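Local atomic coordinates of blue (Type 1) copper domain protein (Nitrosopumilus maritimus, PDB entry 5FC9), a protein that binds copper in an open, mononuclear type 1 site of a purple cupredoxin and probably transfers electrons. Residues Thr31-Asn36 against Arg67-Phe72; His42-Ile47 against Pro60-Gly65. All coordinates share one frame; numbering follows the deposited sequence.

How the contacts relate
Both contacts belong to one cupredoxin domain, and their centres lie about 10 Å apart. Along the chain contact 2 is nested inside the loop that contact 1 closes: the copper-binding segment 42-47 follows strand 30-36, and segment 60-65 leads into strand 67-72. Asn-36 joins the two. Its backbone O lies 2.7 Å from Gly-65 N and its side-chain ND2 2.9 Å from Leu-62 O, both probable hydrogen bonds, while its OD1 packs 3.2 Å from His-42 CD2. His-42 binds the copper directly, together with Cys-82 and His-85, whereas the side chain of Trp-34 in contact 1 stays about 10 Å from the metal at its nearest atom.

Contact 1: residues Thr31-Asn36 against Arg67-Phe72; sequences TVTWTN and RFEHVF
Arg-67 runs beside Thr-35, and the two side chains point the same way. Its chain is extended from CG to NE, and NE donates to Thr-35 OG1 over 2.8 Å; the bond is bent (134° at the hydrogen), with the hydroxyl tilted out of the guanidinium plane. Phe-68 opens the opposite face of this antiparallel ladder as the hydrogen-bonded partner of Trp-34: N and O of each bind O and N of the other. With its CG anti to the backbone N (chi1 170°), the phenyl ring lies alongside the indole, CD2 reaching 3.6 Å from Trp-34 CE3 at an oblique interplanar angle of 34°. Glu-69 returns to the face of Arg-67, beside Thr-33. Thr-33 OG1 donates to Glu-69 OE2 at 2.7 Å, meeting it from above the carboxylate plane, while the methyl of Thr-31 touches the other carboxylate oxygen. His-70, seen as a copper ligand at a second site although no metal is bound to it here, pairs with Val-32 through two backbone bonds and sets CB 4.2 Å from Trp-34 CZ3, at the indole edge. Val-71 brings CG2 to 3.3 Å from Thr-31 OG1. Phe-72 turns its CD1 to Val-32 CG2 (3.6 Å), takes Trp-34 CH2 at its rim, and carries His-70 CD2 over its ring centre. Strand 3-6 flanks strand 30-36 in parallel on the side away from 67-72, completing one sheet of the cupredoxin beta-sandwich; Val-32 and Trp-34, joined by the ring of Phe-72, pack onto strands 23-26 and 89-94 of the other sheet, with Tyr-80 edge-to-face to Trp-34.

Contact 2: residues His42-Ile47 against Pro60-Gly65; sequences HNIQSI and PPLNTG. With CU (copper (II) ion), chain E.
His-42 and Leu-62 form a single antiparallel bridge in the cupredoxin fold, tying the segment that carries a type 1 copper ligand to the loop before strand 67-72. Two backbone hydrogen bonds make the bridge. Leu-62 N donates to His-42 O at 2.7 Å, the carbonyl pointing almost straight at the donor (175°), and the return bond from His-42 N to Leu-62 O is longer, 3.2 Å. Leu-62 O has a second donor in Asn-36 and is thereby gripped twice.

Apolar side-chain contact is limited to Leu-62 CD1 on Ile-44 CG1, at 4.2 Å, the two side chains crossing obliquely. Two further carbons make van der Waals contact with carbonyls: Leu-62 CB rests 3.3 Å from His-42 O, and Asn-43 CB faces Pro-60 O at 3.9 Å. The amide of Asn-43 turns instead to Ser-83, whose OG bonds its ND2.

The metal interaction belongs to His-42 alone among these residues. Cys-82 and His-85 complete the protein ligands. Asp-38 OD2 is hydrogen-bonded to His-42 NE2, so that the imidazole is held at both nitrogens. ND1 of His-42 binds the copper at 2.0 Å, and a water is a further ligand, 2.2 Å from the copper.

Contact 1: residues Thr31-Asn36 against Arg67-Phe72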
ATOM      1  N   THR A  31      24.000  13.643 -20.289  1.00 22.33           N
ATOM      2  CA  THR A  31      23.152  12.616 -20.867  1.00 24.43           C
ATOM      3  C   THR A  31      22.811  11.593 -19.788  1.00 21.04           C
ATOM      4  O   THR A  31      23.705  10.963 -19.217  1.00 21.20           O
ATOM      5  CB  THR A  31      23.836  11.902 -22.055  1.00 25.19           C
ATOM      6  OG1 THR A  31      24.025  12.832 -23.131  1.00 28.16           O
ATOM      7  CG2 THR A  31      22.978  10.743 -22.545  1.00 25.77           C
ATOM      8  N   VAL A  32      21.516  11.453 -19.502  1.00 20.00           N
ATOM      9  CA  VAL A  32      21.042  10.496 -18.508  1.00 18.59           C
ATOM     10  C   VAL A  32      20.539   9.230 -19.197  1.00 19.06           C
ATOM     11  O   VAL A  32      19.831   9.304 -20.197  1.00 17.84           O
ATOM     12  CB  VAL A  32      19.914  11.104 -17.649  1.00 18.57           C
ATOM     13  CG1 VAL A  32      19.312  10.046 -16.720  1.00 19.14           C
ATOM     14  CG2 VAL A  32      20.454  12.271 -16.857  1.00 19.83           C
ATOM     15  N   THR A  33      20.927   8.069 -18.671  1.00 18.28           N
ATOM     16  CA  THR A  33      20.502   6.798 -19.243  1.00 18.19           C
ATOM     17  C   THR A  33      19.710   5.979 -18.231  1.00 16.53           C
ATOM     18  O   THR A  33      20.226   5.649 -17.165  1.00 18.41           O
ATOM     19  CB  THR A  33      21.702   5.957 -19.718  1.00 22.30           C
ATOM     20  OG1 THR A  33      22.477   6.722 -20.649  1.00 25.65           O
ATOM     21  CG2 THR A  33      21.224   4.681 -20.397  1.00 21.24           C
ATOM     22  N   TRP A  34      18.470   5.667 -18.580  1.00 16.07           N
ATOM     23  CA  TRP A  34      17.662   4.732 -17.792  1.00 17.23           C
ATOM     24  C   TRP A  34      17.807   3.329 -18.350  1.00 16.93           C
ATOM     25  O   TRP A  34      17.793   3.151 -19.566  1.00 16.21           O
ATOM     26  CB  TRP A  34      16.175   5.096 -17.819  1.00 18.09           C
ATOM     27  CG  TRP A  34      15.733   6.279 -17.002  1.00 16.85           C
ATOM     28  CD1 TRP A  34      15.149   6.246 -15.759  1.00 19.89           C
ATOM     29  CD2 TRP A  34      15.752   7.654 -17.395  1.00 16.40           C
ATOM     30  NE1 TRP A  34      14.832   7.517 -15.349  1.00 17.78           N
ATOM     31  CE2 TRP A  34      15.199   8.405 -16.332  1.00 18.33           C
ATOM     32  CE3 TRP A  34      16.209   8.334 -18.534  1.00 17.98           C
ATOM     33  CZ2 TRP A  34      15.078   9.785 -16.376  1.00 19.12           C
ATOM     34  CZ3 TRP A  34      16.086   9.715 -18.576  1.00 20.27           C
ATOM     35  CH2 TRP A  34      15.534  10.422 -17.501  1.00 20.73           C
ATOM     36  N   THR A  35      17.899   2.332 -17.474  1.00 15.11           N
ATOM     37  CA  THR A  35      17.901   0.949 -17.918  1.00 15.95           C
ATOM     38  C   THR A  35      16.788   0.202 -17.197  1.00 14.52           C
ATOM     39  O   THR A  35      16.663   0.320 -15.979  1.00 16.14           O
ATOM     40  CB  THR A  35      19.243   0.257 -17.640  1.00 19.79           C
ATOM     41  OG1 THR A  35      20.283   0.947 -18.348  1.00 19.03           O
ATOM     42  CG2 THR A  35      19.206  -1.184 -18.113  1.00 19.48           C
ATOM     43  N   ASN A  36      15.991  -0.552 -17.944  1.00 14.38           N
ATOM     44  CA  ASN A  36      14.990  -1.412 -17.317  1.00 15.89           C
ATOM     45  C   ASN A  36      15.572  -2.778 -16.943  1.00 14.52           C
ATOM     46  O   ASN A  36      15.751  -3.632 -17.807  1.00 15.57           O
ATOM     47  CB  ASN A  36      13.776  -1.602 -18.228  1.00 15.84           C
ATOM     48  CG  ASN A  36      12.658  -2.386 -17.542  1.00 14.39           C
ATOM     49  OD1 ASN A  36      12.722  -2.600 -16.340  1.00 15.45           O
ATOM     50  ND2 ASN A  36      11.649  -2.818 -18.299  1.00 14.40           N
ATOM     51  N   ARG A  67      17.072   0.485 -22.837  1.00 18.60           N
ATOM     52  CA  ARG A  67      17.596   1.727 -22.300  1.00 17.82           C
ATOM     53  C   ARG A  67      16.904   2.914 -22.937  1.00 17.92           C
ATOM     54  O   ARG A  67      16.385   2.822 -24.053  1.00 17.85           O
ATOM     55  CB  ARG A  67      19.106   1.812 -22.525  1.00 22.12           C
ATOM     56  CG  ARG A  67      19.874   0.724 -21.796  1.00 26.31           C
ATOM     57  CD  ARG A  67      21.357   1.021 -21.688  1.00 32.84           C
ATOM     58  NE  ARG A  67      21.919   0.364 -20.510  1.00 36.03           N
ATOM     59  CZ  ARG A  67      22.584  -0.787 -20.529  1.00 40.15           C
ATOM     60  NH1 ARG A  67      22.800  -1.418 -21.678  1.00 40.70           N
ATOM     61  NH2 ARG A  67      23.044  -1.302 -19.396  1.00 41.21           N
ATOM     62  N   PHE A  68      16.883   4.022 -22.208  1.00 18.48           N
ATOM     63  CA  PHE A  68      16.333   5.276 -22.714  1.00 18.72           C
ATOM     64  C   PHE A  68      17.240   6.409 -22.277  1.00 18.49           C
ATOM     65  O   PHE A  68      17.680   6.449 -21.130  1.00 18.49           O
ATOM     66  CB  PHE A  68      14.905   5.496 -22.201  1.00 18.20           C
ATOM     67  CG  PHE A  68      14.370   6.879 -22.480  1.00 18.11           C
ATOM     68  CD1 PHE A  68      14.066   7.271 -23.775  1.00 20.55           C
ATOM     69  CD2 PHE A  68      14.169   7.776 -21.439  1.00 18.95           C
ATOM     70  CE1 PHE A  68      13.568   8.548 -24.030  1.00 21.52           C
ATOM     71  CE2 PHE A  68      13.680   9.049 -21.683  1.00 21.81           C
ATOM     72  CZ  PHE A  68      13.381   9.435 -22.983  1.00 22.33           C
ATOM     73  N   GLU A  69      17.544   7.323 -23.198  1.00 21.76           N
ATOM     74  CA  GLU A  69      18.454   8.419 -22.889  1.00 19.16           C
ATOM     75  C   GLU A  69      17.797   9.774 -23.112  1.00 19.30           C
ATOM     76  O   GLU A  69      16.966   9.933 -24.003  1.00 22.16           O
ATOM     77  CB  GLU A  69      19.727   8.325 -23.737  1.00 19.83           C
ATOM     78  CG  GLU A  69      20.562   7.081 -23.464  1.00 26.47           C
ATOM     79  CD  GLU A  69      21.997   7.213 -23.942  1.00 35.26           C
ATOM     80  OE1 GLU A  69      22.231   7.931 -24.938  1.00 33.55           O
ATOM     81  OE2 GLU A  69      22.893   6.604 -23.312  1.00 37.05           O
ATOM     82  N   HIS A  70      18.177  10.736 -22.280  1.00 18.65           N
ATOM     83  CA  HIS A  70      17.793  12.132 -22.494  1.00 20.43           C
ATOM     84  C   HIS A  70      18.910  13.080 -22.062  1.00 19.50           C
ATOM     85  O   HIS A  70      19.517  12.905 -21.000  1.00 21.13           O
ATOM     86  CB  HIS A  70      16.507  12.460 -21.736  1.00 20.93           C
ATOM     87  CG  HIS A  70      16.014  13.857 -21.954  1.00 18.84           C
ATOM     88  ND1 HIS A  70      15.420  14.259 -23.131  1.00 22.07           N
ATOM     89  CD2 HIS A  70      16.010  14.940 -21.141  1.00 21.27           C
ATOM     90  CE1 HIS A  70      15.077  15.531 -23.035  1.00 21.93           C
ATOM     91  NE2 HIS A  70      15.426  15.970 -21.840  1.00 22.47           N
ATOM     92  N   VAL A  71      19.179  14.091 -22.890  1.00 22.17           N
ATOM     93  CA  VAL A  71      20.156  15.109 -22.527  1.00 23.56           C
ATOM     94  C   VAL A  71      19.471  16.264 -21.800  1.00 21.02           C
ATOM     95  O   VAL A  71      18.556  16.882 -22.337  1.00 23.74           O
ATOM     96  CB  VAL A  71      20.910  15.654 -23.764  1.00 27.32           C
ATOM     97  CG1 VAL A  71      21.976  16.640 -23.326  1.00 31.29           C
ATOM     98  CG2 VAL A  71      21.536  14.513 -24.554  1.00 26.15           C
ATOM     99  N   PHE A  72      19.920  16.540 -20.578  1.00 23.15           N
ATOM    100  CA  PHE A  72      19.350  17.613 -19.768  1.00 28.16           C
ATOM    101  C   PHE A  72      20.175  18.893 -19.917  1.00 28.36           C
ATOM    102  O   PHE A  72      21.257  19.004 -19.347  1.00 31.28           O
ATOM    103  CB  PHE A  72      19.279  17.196 -18.295  1.00 24.62           C
ATOM    104  CG  PHE A  72      18.163  16.240 -17.990  1.00 23.56           C
ATOM    105  CD1 PHE A  72      18.337  14.875 -18.150  1.00 20.69           C
ATOM    106  CD2 PHE A  72      16.940  16.706 -17.533  1.00 23.14           C
ATOM    107  CE1 PHE A  72      17.304  13.987 -17.863  1.00 19.99           C
ATOM    108  CE2 PHE A  72      15.905  15.827 -17.251  1.00 22.49           C
ATOM    109  CZ  PHE A  72      16.092  14.464 -17.418  1.00 20.36           C
TER

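Contact 2: residues His42-Ile47 against Pro60-Gly65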
ATOM      1  N   HIS A  42       8.361  -1.130 -18.695  1.00 13.22           N
ATOM      2  CA  HIS A  42       8.230   0.140 -18.007  1.00 11.81           C
ATOM      3  C   HIS A  42       8.342   1.246 -19.018  1.00 16.81           C
ATOM      4  O   HIS A  42       8.760   1.011 -20.140  1.00 16.73           O
ATOM      5  CB  HIS A  42       9.314   0.300 -16.945  1.00 12.12           C
ATOM      6  CG  HIS A  42       9.119  -0.588 -15.759  1.00 14.11           C
ATOM      7  ND1 HIS A  42       8.077  -0.424 -14.873  1.00 12.44           N
ATOM      8  CD2 HIS A  42       9.832  -1.646 -15.311  1.00 12.79           C
ATOM      9  CE1 HIS A  42       8.153  -1.346 -13.928  1.00 15.46           C
ATOM     10  NE2 HIS A  42       9.212  -2.099 -14.170  1.00 14.12           N
ATOM     11  N   ASN A  43       7.964   2.452 -18.630  1.00 15.82           N
ATOM     12  CA  ASN A  43       8.337   3.602 -19.442  1.00 15.62           C
ATOM     13  C   ASN A  43       8.730   4.755 -18.530  1.00 15.18           C
ATOM     14  O   ASN A  43       8.597   4.680 -17.303  1.00 15.66           O
ATOM     15  CB  ASN A  43       7.208   3.993 -20.416  1.00 16.84           C
ATOM     16  CG  ASN A  43       5.917   4.350 -19.713  1.00 18.45           C
ATOM     17  OD1 ASN A  43       5.887   5.237 -18.872  1.00 18.51           O
ATOM     18  ND2 ASN A  43       4.845   3.658 -20.058  1.00 25.88           N
ATOM     19  N   ILE A  44       9.273   5.804 -19.140  1.00 15.02           N
ATOM     20  CA  ILE A  44       9.738   6.974 -18.420  1.00 16.38           C
ATOM     21  C   ILE A  44       9.045   8.190 -19.021  1.00 17.25           C
ATOM     22  O   ILE A  44       9.251   8.503 -20.190  1.00 17.76           O
ATOM     23  CB  ILE A  44      11.275   7.131 -18.514  1.00 16.11           C
ATOM     24  CG1 ILE A  44      11.987   5.944 -17.838  1.00 16.57           C
ATOM     25  CG2 ILE A  44      11.719   8.456 -17.906  1.00 18.09           C
ATOM     26  CD1 ILE A  44      11.723   5.823 -16.351  1.00 18.93           C
ATOM     27  N   GLN A  45       8.208   8.864 -18.235  1.00 15.53           N
ATOM     28  CA  GLN A  45       7.501  10.053 -18.729  1.00 14.31           C
ATOM     29  C   GLN A  45       7.670  11.226 -17.786  1.00 15.85           C
ATOM     30  O   GLN A  45       7.362  11.123 -16.597  1.00 17.46           O
ATOM     31  CB  GLN A  45       6.004   9.774 -18.894  1.00 15.71           C
ATOM     32  CG  GLN A  45       5.668   8.509 -19.642  1.00 15.92           C
ATOM     33  CD  GLN A  45       5.959   8.617 -21.104  1.00 23.41           C
ATOM     34  OE1 GLN A  45       5.800   9.680 -21.695  1.00 21.53           O
ATOM     35  NE2 GLN A  45       6.394   7.516 -21.709  1.00 25.69           N
ATOM     36  N   SER A  46       8.105  12.361 -18.320  1.00 15.58           N
ATOM     37  CA  SER A  46       8.135  13.594 -17.539  1.00 15.28           C
ATOM     38  C   SER A  46       6.701  13.993 -17.179  1.00 15.44           C
ATOM     39  O   SER A  46       5.787  13.857 -17.998  1.00 16.15           O
ATOM     40  CB  SER A  46       8.843  14.703 -18.329  1.00 16.73           C
ATOM     41  OG  SER A  46       8.396  14.693 -19.669  1.00 14.94           O
ATOM     42  N   ILE A  47       6.498  14.434 -15.935  1.00 16.57           N
ATOM     43  CA  ILE A  47       5.154  14.788 -15.471  1.00 16.35           C
ATOM     44  C   ILE A  47       5.130  16.138 -14.784  1.00 17.77           C
ATOM     45  O   ILE A  47       6.171  16.639 -14.346  1.00 18.76           O
ATOM     46  CB  ILE A  47       4.580  13.752 -14.478  1.00 17.44           C
ATOM     47  CG1 ILE A  47       5.537  13.547 -13.295  1.00 17.95           C
ATOM     48  CG2 ILE A  47       4.263  12.463 -15.197  1.00 16.57           C
ATOM     49  CD1 ILE A  47       4.866  12.877 -12.066  1.00 19.24           C
ATOM     50  N   PRO A  60       9.676   5.334 -25.216  1.00 20.08           N
ATOM     51  CA  PRO A  60       8.833   4.242 -25.692  1.00 21.84           C
ATOM     52  C   PRO A  60       8.690   3.206 -24.578  1.00 19.55           C
ATOM     53  O   PRO A  60       9.368   3.333 -23.554  1.00 20.47           O
ATOM     54  CB  PRO A  60       9.627   3.669 -26.882  1.00 23.81           C
ATOM     55  CG  PRO A  60      10.709   4.639 -27.153  1.00 24.60           C
ATOM     56  CD  PRO A  60      10.992   5.335 -25.868  1.00 22.57           C
ATOM     57  N   PRO A  61       7.837   2.192 -24.772  1.00 22.58           N
ATOM     58  CA  PRO A  61       7.870   1.088 -23.810  1.00 22.08           C
ATOM     59  C   PRO A  61       9.280   0.506 -23.751  1.00 21.16           C
ATOM     60  O   PRO A  61       9.904   0.297 -24.804  1.00 20.64           O
ATOM     61  CB  PRO A  61       6.875   0.077 -24.382  1.00 23.50           C
ATOM     62  CG  PRO A  61       6.019   0.860 -25.329  1.00 27.23           C
ATOM     63  CD  PRO A  61       6.880   1.951 -25.867  1.00 22.13           C
ATOM     64  N   LEU A  62       9.783   0.293 -22.540  1.00 18.39           N
ATOM     65  CA  LEU A  62      11.100  -0.292 -22.325  1.00 15.61           C
ATOM     66  C   LEU A  62      10.941  -1.753 -21.954  1.00 17.18           C
ATOM     67  O   LEU A  62      10.437  -2.070 -20.870  1.00 17.57           O
ATOM     68  CB  LEU A  62      11.859   0.437 -21.219  1.00 16.23           C
ATOM     69  CG  LEU A  62      11.974   1.949 -21.421  1.00 18.10           C
ATOM     70  CD1 LEU A  62      12.643   2.610 -20.221  1.00 20.74           C
ATOM     71  CD2 LEU A  62      12.756   2.224 -22.694  1.00 21.59           C
ATOM     72  N   ASN A  63      11.352  -2.638 -22.857  1.00 17.10           N
ATOM     73  CA  ASN A  63      11.424  -4.056 -22.522  1.00 16.22           C
ATOM     74  C   ASN A  63      12.542  -4.306 -21.525  1.00 14.48           C
ATOM     75  O   ASN A  63      13.324  -3.413 -21.206  1.00 16.75           O
ATOM     76  CB  ASN A  63      11.641  -4.891 -23.786  1.00 19.67           C
ATOM     77  CG  ASN A  63      10.543  -4.687 -24.811  1.00 22.81           C
ATOM     78  OD1 ASN A  63       9.368  -4.759 -24.489  1.00 25.88           O
ATOM     79  ND2 ASN A  63      10.931  -4.415 -26.053  1.00 26.83           N
ATOM     80  N   THR A  64      12.620  -5.528 -21.016  1.00 18.15           N
ATOM     81  CA  THR A  64      13.693  -5.876 -20.104  1.00 15.63           C
ATOM     82  C   THR A  64      15.048  -5.727 -20.798  1.00 17.59           C
ATOM     83  O   THR A  64      15.261  -6.270 -21.892  1.00 20.23           O
ATOM     84  CB  THR A  64      13.497  -7.305 -19.569  1.00 16.29           C
ATOM     85  OG1 THR A  64      12.232  -7.361 -18.888  1.00 16.41           O
ATOM     86  CG2 THR A  64      14.613  -7.675 -18.611  1.00 17.69           C
ATOM     87  N   GLY A  65      15.950  -4.981 -20.171  1.00 15.30           N
ATOM     88  CA  GLY A  65      17.259  -4.717 -20.751  1.00 18.34           C
ATOM     89  C   GLY A  65      17.335  -3.475 -21.612  1.00 20.57           C
ATOM     90  O   GLY A  65      18.439  -3.025 -21.943  1.00 21.99           O
TER
HETATM   91 CU    CU E1401       6.656   0.928 -14.627  1.00 17.16          CU
HETATM   92  O   HOH W   1       7.771   2.033 -13.023  1.00 19.53           O